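Local coordinates for cupin type-2 domain-containing protein (Neisseria meningitidis, PDB 2I45) that is of unknown function but adopts a cupin fold, the small beta-barrel domain found in many metal-dependent enzymes and binding proteins, at residues V34-D39 against C93-I98; K50-V55 against A77-S82. One frame throughout, in Å; residues are numbered along the deposited sequence.

Interaction 1: residues V34-D39 against C93-I98; sequences VKLLGD and CSLVLI
The carbonyl oxygen of Cys93 takes the backbone N-H of Leu36, N to O 2.8 Å in a fairly straight bond (162° at the hydrogen), and also lies 3.3 Å from the CA of Lys35 in a CA-H...O contact. Cys93 N returns a bond to Leu36 O, so Leu36 and Cys93 form an antiparallel hydrogen-bonded pair. Two residues on, Leu95 N reaches Val34 O at 3.2 Å, and the return bond from Val34 N to Leu95 O is weak. The ladder thus slackens from Leu36 toward Val34. Between these pairs stand Lys35 and Ser94, a non-hydrogen-bonded pair whose side chains share one face. Lys35 CG lies anti to the carbonyl carbon (chi1 -68°) and the chain beyond it is extended, so its methylenes pass Ser94 OG, with CE 3.7 Å from that oxygen. The short serine side chain lies beside these methylenes, CG and CD of Lys35 being as near to Ser94 OG as CE is, and Lys35 NZ goes on to a weak hydrogen bond with Ile15 O. Val34, Leu36, Cys93 and Leu95 populate the other face. There the side chains of Leu36 and Leu95 cross obliquely, CD2 to CD2 3.8 Å, while Leu36 CB lies 4.3 Å from Cys93 CB. Met59, from strand 59-63 of the other sheet, touches Leu36, Cys93 and Leu95, which places this apolar face in the interior of the cupin barrel. Backbone bonds thus set the register; on one face Leu36, Cys93 and Leu95 bury apolar groups, and on the other the lysine methylenes pass the buried Ser94 and lead the charge away from strand 93-98.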
ATOM      1  N   VAL B  34       4.140 -11.936  -2.088  1.00 52.93           N
ATOM      2  CA  VAL B  34       3.932 -13.257  -2.658  1.00 52.72           C
ATOM      3  C   VAL B  34       3.841 -13.072  -4.115  1.00 52.52           C
ATOM      4  O   VAL B  34       3.444 -12.009  -4.564  1.00 53.90           O
ATOM      5  CB  VAL B  34       2.557 -13.786  -2.386  1.00 53.07           C
ATOM      6  CG1 VAL B  34       2.610 -15.297  -2.237  1.00 50.64           C
ATOM      7  CG2 VAL B  34       1.955 -13.084  -1.240  1.00 52.76           C
ATOM      8  N   LYS B  35       4.135 -14.115  -4.875  1.00 51.92           N
ATOM      9  CA  LYS B  35       3.979 -13.999  -6.294  1.00 50.93           C
ATOM     10  C   LYS B  35       2.934 -14.995  -6.676  1.00 50.46           C
ATOM     11  O   LYS B  35       2.917 -16.028  -6.122  1.00 50.19           O
ATOM     12  CB  LYS B  35       5.304 -14.242  -6.972  1.00 50.41           C
ATOM     13  CG  LYS B  35       6.315 -13.127  -6.677  1.00 52.50           C
ATOM     14  CD  LYS B  35       7.590 -13.192  -7.604  1.00 51.22           C
ATOM     15  CE  LYS B  35       8.600 -12.134  -7.210  1.00 50.07           C
ATOM     16  NZ  LYS B  35       9.850 -12.089  -8.073  1.00 53.44           N
ATOM     17  N   LEU B  36       2.062 -14.641  -7.628  1.00 51.50           N
ATOM     18  CA  LEU B  36       0.895 -15.397  -8.104  1.00 50.92           C
ATOM     19  C   LEU B  36       0.959 -15.753  -9.588  1.00 50.42           C
ATOM     20  O   LEU B  36       1.333 -14.896 -10.431  1.00 50.92           O
ATOM     21  CB  LEU B  36      -0.321 -14.506  -7.956  1.00 51.53           C
ATOM     22  CG  LEU B  36      -1.135 -14.720  -6.697  1.00 54.79           C
ATOM     23  CD1 LEU B  36      -0.340 -15.132  -5.414  1.00 55.34           C
ATOM     24  CD2 LEU B  36      -1.964 -13.506  -6.457  1.00 54.56           C
ATOM     25  N   LEU B  37       0.565 -17.001  -9.895  1.00 48.07           N
ATOM     26  CA  LEU B  37       0.448 -17.522 -11.244  1.00 46.08           C
ATOM     27  C   LEU B  37      -0.698 -18.558 -11.231  1.00 46.21           C
ATOM     28  O   LEU B  37      -0.903 -19.209 -10.213  1.00 45.00           O
ATOM     29  CB  LEU B  37       1.760 -18.139 -11.671  1.00 44.46           C
ATOM     30  CG  LEU B  37       1.857 -18.454 -13.179  1.00 43.26           C
ATOM     31  CD1 LEU B  37       1.484 -17.287 -14.056  1.00 40.35           C
ATOM     32  CD2 LEU B  37       3.243 -18.905 -13.581  1.00 38.71           C
ATOM     33  N   GLY B  38      -1.457 -18.672 -12.327  1.00 46.46           N
ATOM     34  CA  GLY B  38      -2.721 -19.466 -12.350  1.00 46.89           C
ATOM     35  C   GLY B  38      -3.576 -19.204 -11.118  1.00 47.50           C
ATOM     36  O   GLY B  38      -3.715 -18.064 -10.736  1.00 47.60           O
ATOM     37  N   ASP B  39      -4.106 -20.244 -10.459  1.00 47.98           N
ATOM     38  CA  ASP B  39      -4.714 -20.073  -9.137  1.00 48.02           C
ATOM     39  C   ASP B  39      -4.662 -21.305  -8.280  1.00 48.39           C
ATOM     40  O   ASP B  39      -4.237 -22.380  -8.718  1.00 47.94           O
ATOM     41  CB  ASP B  39      -6.185 -19.707  -9.268  1.00 49.05           C
ATOM     42  CG  ASP B  39      -6.960 -20.753 -10.087  1.00 51.07           C
ATOM     43  OD1 ASP B  39      -6.878 -20.689 -11.358  1.00 53.29           O
ATOM     44  OD2 ASP B  39      -7.617 -21.617  -9.469  1.00 45.98           O
ATOM     45  N   CYS B  93       1.870 -12.225 -11.119  1.00 48.26           N
ATOM     46  CA  CYS B  93       1.722 -10.967 -10.432  1.00 49.46           C
ATOM     47  C   CYS B  93       2.504 -11.009  -9.144  1.00 50.91           C
ATOM     48  O   CYS B  93       2.350 -11.989  -8.346  1.00 51.50           O
ATOM     49  CB  CYS B  93       0.265 -10.770 -10.000  1.00 48.79           C
ATOM     50  SG  CYS B  93      -0.059  -9.114  -9.307  1.00 49.53           S
ATOM     51  N   SER B  94       3.277  -9.935  -8.901  1.00 50.40           N
ATOM     52  CA  SER B  94       3.839  -9.665  -7.586  1.00 50.44           C
ATOM     53  C   SER B  94       2.974  -8.705  -6.809  1.00 50.46           C
ATOM     54  O   SER B  94       2.646  -7.633  -7.310  1.00 50.43           O
ATOM     55  CB  SER B  94       5.218  -9.083  -7.736  1.00 50.23           C
ATOM     56  OG  SER B  94       5.974  -9.960  -8.547  1.00 53.06           O
ATOM     57  N   LEU B  95       2.664  -9.070  -5.568  1.00 49.51           N
ATOM     58  CA  LEU B  95       1.591  -8.432  -4.850  1.00 48.98           C
ATOM     59  C   LEU B  95       1.882  -8.237  -3.372  1.00 49.76           C
ATOM     60  O   LEU B  95       2.331  -9.166  -2.706  1.00 49.38           O
ATOM     61  CB  LEU B  95       0.363  -9.335  -4.982  1.00 49.01           C
ATOM     62  CG  LEU B  95      -0.696  -9.430  -3.848  1.00 48.88           C
ATOM     63  CD1 LEU B  95      -1.702  -8.286  -3.883  1.00 43.70           C
ATOM     64  CD2 LEU B  95      -1.516 -10.691  -3.955  1.00 47.06           C
ATOM     65  N   VAL B  96       1.568  -7.052  -2.850  1.00 50.45           N
ATOM     66  CA  VAL B  96       1.589  -6.837  -1.420  1.00 51.39           C
ATOM     67  C   VAL B  96       0.202  -6.910  -0.823  1.00 52.46           C
ATOM     68  O   VAL B  96      -0.731  -6.213  -1.263  1.00 52.57           O
ATOM     69  CB  VAL B  96       2.160  -5.471  -1.014  1.00 51.57           C
ATOM     70  CG1 VAL B  96       2.204  -5.398   0.536  1.00 50.92           C
ATOM     71  CG2 VAL B  96       3.495  -5.271  -1.602  1.00 49.35           C
ATOM     72  N   LEU B  97       0.067  -7.747   0.179  1.00 52.74           N
ATOM     73  CA  LEU B  97      -1.097  -7.661   1.033  1.00 54.44           C
ATOM     74  C   LEU B  97      -0.798  -6.881   2.288  1.00 54.23           C
ATOM     75  O   LEU B  97       0.315  -7.007   2.801  1.00 54.78           O
ATOM     76  CB  LEU B  97      -1.536  -9.053   1.472  1.00 54.82           C
ATOM     77  CG  LEU B  97      -2.731  -9.635   0.718  1.00 57.84           C
ATOM     78  CD1 LEU B  97      -2.269 -10.309  -0.568  1.00 59.46           C
ATOM     79  CD2 LEU B  97      -3.525 -10.603   1.606  1.00 57.39           C
ATOM     80  N   ILE B  98      -1.788  -6.142   2.809  1.00 53.33           N
ATOM     81  CA  ILE B  98      -1.631  -5.406   4.061  1.00 53.54           C
ATOM     82  C   ILE B  98      -2.777  -5.648   5.072  1.00 54.17           C
ATOM     83  O   ILE B  98      -3.941  -5.634   4.720  1.00 53.68           O
ATOM     84  CB  ILE B  98      -1.468  -3.869   3.809  1.00 52.90           C
ATOM     85  CG1 ILE B  98      -0.254  -3.605   2.952  1.00 55.44           C
ATOM     86  CG2 ILE B  98      -1.286  -3.119   5.071  1.00 50.15           C
ATOM     87  CD1 ILE B  98      -0.559  -3.129   1.555  1.00 57.48           C
TER

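Interaction 2: residues K50-V55 against A77-S82; sequences KVLFAV and AVVPKS
Lys50 and Val79, and likewise Leu52 and Ala77, form antiparallel hydrogen-bonded pairs, each joined by two backbone bonds, with Val51 and Val78 as the non-hydrogen-bonded pair between them. Val79 N to Lys50 O is the shortest of the four at 2.8 Å. The intervening residues come close as well: Val78 CA is 3.2 Å from Lys50 O. Val78 CB lies 3.4 Å from the same oxygen, and Val51 CG1, anti to its backbone N (chi1 172°), comes to 3.6 Å from Ala77 O. The two beta-branched valines thus flank the middle of the ladder, each lying against a carbonyl oxygen of the opposite strand, and their face looks to the second subunit, where Phe29 meets Val51 and Arg26 meets Val78. On the reverse face, Leu52 CD2 meets Val79 CG2 at 4.2 Å, the branch of Val79 anti to its carbonyl carbon. Ala77, with just a methyl, suits a place covered by Met69 and Ile71 of strand 68-71, and Leu52 also touches Leu95 and Leu97. Lys50 bends at chi2 and chi3, bringing CE to 4.1 Å from Val79 O, so that its aliphatic part covers the end of the ladder. The face of Val51 and Val78 meets the second subunit, where the Phe53 rings of the two chains also touch, and the face of Leu52 lies mainly toward the facing sheet. This arrangement is consistent with a dimeric cupin in which a sheet of the beta-barrel also builds the interface.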
ATOM      1  N   LYS B  50      -7.928  -6.994   3.960  1.00 49.58           N
ATOM      2  CA  LYS B  50      -6.599  -6.985   3.334  1.00 50.25           C
ATOM      3  C   LYS B  50      -6.584  -6.001   2.179  1.00 48.50           C
ATOM      4  O   LYS B  50      -7.560  -5.901   1.419  1.00 47.87           O
ATOM      5  CB  LYS B  50      -6.198  -8.399   2.853  1.00 49.67           C
ATOM      6  CG  LYS B  50      -6.094  -9.503   3.992  1.00 53.61           C
ATOM      7  CD  LYS B  50      -6.644 -10.962   3.524  1.00 55.02           C
ATOM      8  CE  LYS B  50      -8.156 -11.286   4.074  1.00 59.45           C
ATOM      9  NZ  LYS B  50      -8.603 -12.722   4.024  1.00 53.73           N
ATOM     10  N   VAL B  51      -5.496  -5.245   2.038  1.00 47.38           N
ATOM     11  CA  VAL B  51      -5.409  -4.325   0.941  1.00 45.37           C
ATOM     12  C   VAL B  51      -4.493  -5.090   0.052  1.00 46.13           C
ATOM     13  O   VAL B  51      -3.683  -5.811   0.581  1.00 46.84           O
ATOM     14  CB  VAL B  51      -4.769  -3.023   1.344  1.00 46.25           C
ATOM     15  CG1 VAL B  51      -4.515  -2.175   0.089  1.00 44.35           C
ATOM     16  CG2 VAL B  51      -5.656  -2.258   2.429  1.00 43.82           C
ATOM     17  N   LEU B  52      -4.635  -4.975  -1.278  1.00 45.64           N
ATOM     18  CA  LEU B  52      -3.852  -5.741  -2.219  1.00 45.08           C
ATOM     19  C   LEU B  52      -3.260  -4.772  -3.168  1.00 46.46           C
ATOM     20  O   LEU B  52      -3.957  -3.907  -3.702  1.00 46.10           O
ATOM     21  CB  LEU B  52      -4.713  -6.697  -3.064  1.00 45.98           C
ATOM     22  CG  LEU B  52      -5.680  -7.859  -2.664  1.00 44.87           C
ATOM     23  CD1 LEU B  52      -5.392  -9.170  -3.478  1.00 37.65           C
ATOM     24  CD2 LEU B  52      -5.688  -8.133  -1.202  1.00 40.51           C
ATOM     25  N   PHE B  53      -1.965  -4.881  -3.426  1.00 46.74           N
ATOM     26  CA  PHE B  53      -1.425  -3.906  -4.298  1.00 46.75           C
ATOM     27  C   PHE B  53      -0.596  -4.621  -5.363  1.00 47.79           C
ATOM     28  O   PHE B  53       0.272  -5.427  -5.054  1.00 48.88           O
ATOM     29  CB  PHE B  53      -0.715  -2.796  -3.500  1.00 45.87           C
ATOM     30  CG  PHE B  53       0.199  -1.920  -4.341  1.00 44.87           C
ATOM     31  CD1 PHE B  53      -0.278  -1.256  -5.455  1.00 45.10           C
ATOM     32  CD2 PHE B  53       1.535  -1.754  -3.989  1.00 44.10           C
ATOM     33  CE1 PHE B  53       0.552  -0.427  -6.262  1.00 42.61           C
ATOM     34  CE2 PHE B  53       2.379  -0.967  -4.760  1.00 45.58           C
ATOM     35  CZ  PHE B  53       1.882  -0.290  -5.935  1.00 41.62           C
ATOM     36  N   ALA B  54      -0.899  -4.352  -6.626  1.00 47.71           N
ATOM     37  CA  ALA B  54      -0.318  -5.150  -7.673  1.00 46.68           C
ATOM     38  C   ALA B  54       0.892  -4.434  -8.022  1.00 46.16           C
ATOM     39  O   ALA B  54       0.874  -3.509  -8.924  1.00 47.27           O
ATOM     40  CB  ALA B  54      -1.206  -5.225  -8.852  1.00 47.67           C
ATOM     41  N   VAL B  55       1.944  -4.833  -7.310  1.00 44.49           N
ATOM     42  CA  VAL B  55       3.265  -4.205  -7.490  1.00 44.53           C
ATOM     43  C   VAL B  55       3.750  -4.390  -8.906  1.00 44.65           C
ATOM     44  O   VAL B  55       4.081  -3.431  -9.548  1.00 43.37           O
ATOM     45  CB  VAL B  55       4.369  -4.682  -6.527  1.00 43.67           C
ATOM     46  CG1 VAL B  55       5.613  -3.911  -6.793  1.00 40.84           C
ATOM     47  CG2 VAL B  55       3.939  -4.511  -5.045  1.00 45.93           C
ATOM     48  N   ALA B  77      -6.714  -2.542  -4.250  1.00 53.61           N
ATOM     49  CA  ALA B  77      -8.085  -2.890  -3.988  1.00 52.40           C
ATOM     50  C   ALA B  77      -8.135  -3.508  -2.594  1.00 52.40           C
ATOM     51  O   ALA B  77      -7.112  -3.667  -1.967  1.00 51.94           O
ATOM     52  CB  ALA B  77      -8.577  -3.864  -5.013  1.00 52.04           C
ATOM     53  N   VAL B  78      -9.317  -3.837  -2.086  1.00 52.18           N
ATOM     54  CA  VAL B  78      -9.345  -4.425  -0.779  1.00 52.32           C
ATOM     55  C   VAL B  78     -10.218  -5.677  -0.709  1.00 52.29           C
ATOM     56  O   VAL B  78     -11.318  -5.696  -1.222  1.00 53.89           O
ATOM     57  CB  VAL B  78      -9.621  -3.371   0.327  1.00 53.06           C
ATOM     58  CG1 VAL B  78     -10.017  -2.049  -0.283  1.00 53.73           C
ATOM     59  CG2 VAL B  78     -10.626  -3.866   1.383  1.00 51.12           C
ATOM     60  N   VAL B  79      -9.715  -6.743  -0.110  1.00 50.72           N
ATOM     61  CA  VAL B  79     -10.550  -7.895   0.046  1.00 49.10           C
ATOM     62  C   VAL B  79     -11.025  -8.009   1.458  1.00 48.51           C
ATOM     63  O   VAL B  79     -10.256  -8.270   2.343  1.00 48.83           O
ATOM     64  CB  VAL B  79      -9.866  -9.151  -0.363  1.00 49.48           C
ATOM     65  CG1 VAL B  79     -10.714 -10.359   0.086  1.00 47.26           C
ATOM     66  CG2 VAL B  79      -9.709  -9.122  -1.830  1.00 46.25           C
ATOM     67  N   PRO B  80     -12.307  -7.751   1.674  1.00 49.29           N
ATOM     68  CA  PRO B  80     -12.759  -7.705   3.053  1.00 49.09           C
ATOM     69  C   PRO B  80     -12.761  -9.085   3.649  1.00 50.85           C
ATOM     70  O   PRO B  80     -12.906 -10.114   2.922  1.00 53.08           O
ATOM     71  CB  PRO B  80     -14.194  -7.185   2.969  1.00 48.09           C
ATOM     72  CG  PRO B  80     -14.625  -7.348   1.547  1.00 49.11           C
ATOM     73  CD  PRO B  80     -13.365  -7.447   0.682  1.00 47.99           C
ATOM     74  N   LYS B  81     -12.634  -9.115   4.999  1.00 51.29           N
ATOM     75  CA  LYS B  81     -12.578 -10.421   5.708  1.00 48.77           C
ATOM     76  C   LYS B  81     -13.884 -11.049   5.365  1.00 49.69           C
ATOM     77  O   LYS B  81     -14.801 -10.325   5.047  1.00 49.85           O
ATOM     78  CB  LYS B  81     -12.617 -10.141   7.151  1.00 50.66           C
ATOM     79  N   SER B  82     -13.960 -12.394   5.351  1.00 50.44           N
ATOM     80  CA  SER B  82     -15.232 -13.184   5.334  1.00 49.62           C
ATOM     81  C   SER B  82     -16.079 -13.087   4.061  1.00 49.43           C
ATOM     82  O   SER B  82     -17.350 -13.058   4.062  1.00 49.23           O
ATOM     83  CB  SER B  82     -16.040 -12.732   6.535  1.00 47.88           C
ATOM     84  OG  SER B  82     -15.142 -12.194   7.577  1.00 46.41           O
TER

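After strand 6-7, helix 8-13 and strand 22-26, the chain enters strand 29-37, which pairs much later with strand 92-99, so interaction 1 closes a long loop with 53 residues between its segments. Within that loop, strand 50-56 pairs with strand 75-79, and interaction 2 closes a shorter loop of 21 residues; the two nest and do not cross. The contacts share one antiparallel sheet, because strand 92-99 lies between strands 29-37 and 50-56. The segments join directly: Phe53 N lies 2.8 Å from Val96 O, a probable hydrogen bond. Together they carry the sheet across four strands, while the shorter loop includes strands 59-63 and 68-71 of the facing sheet.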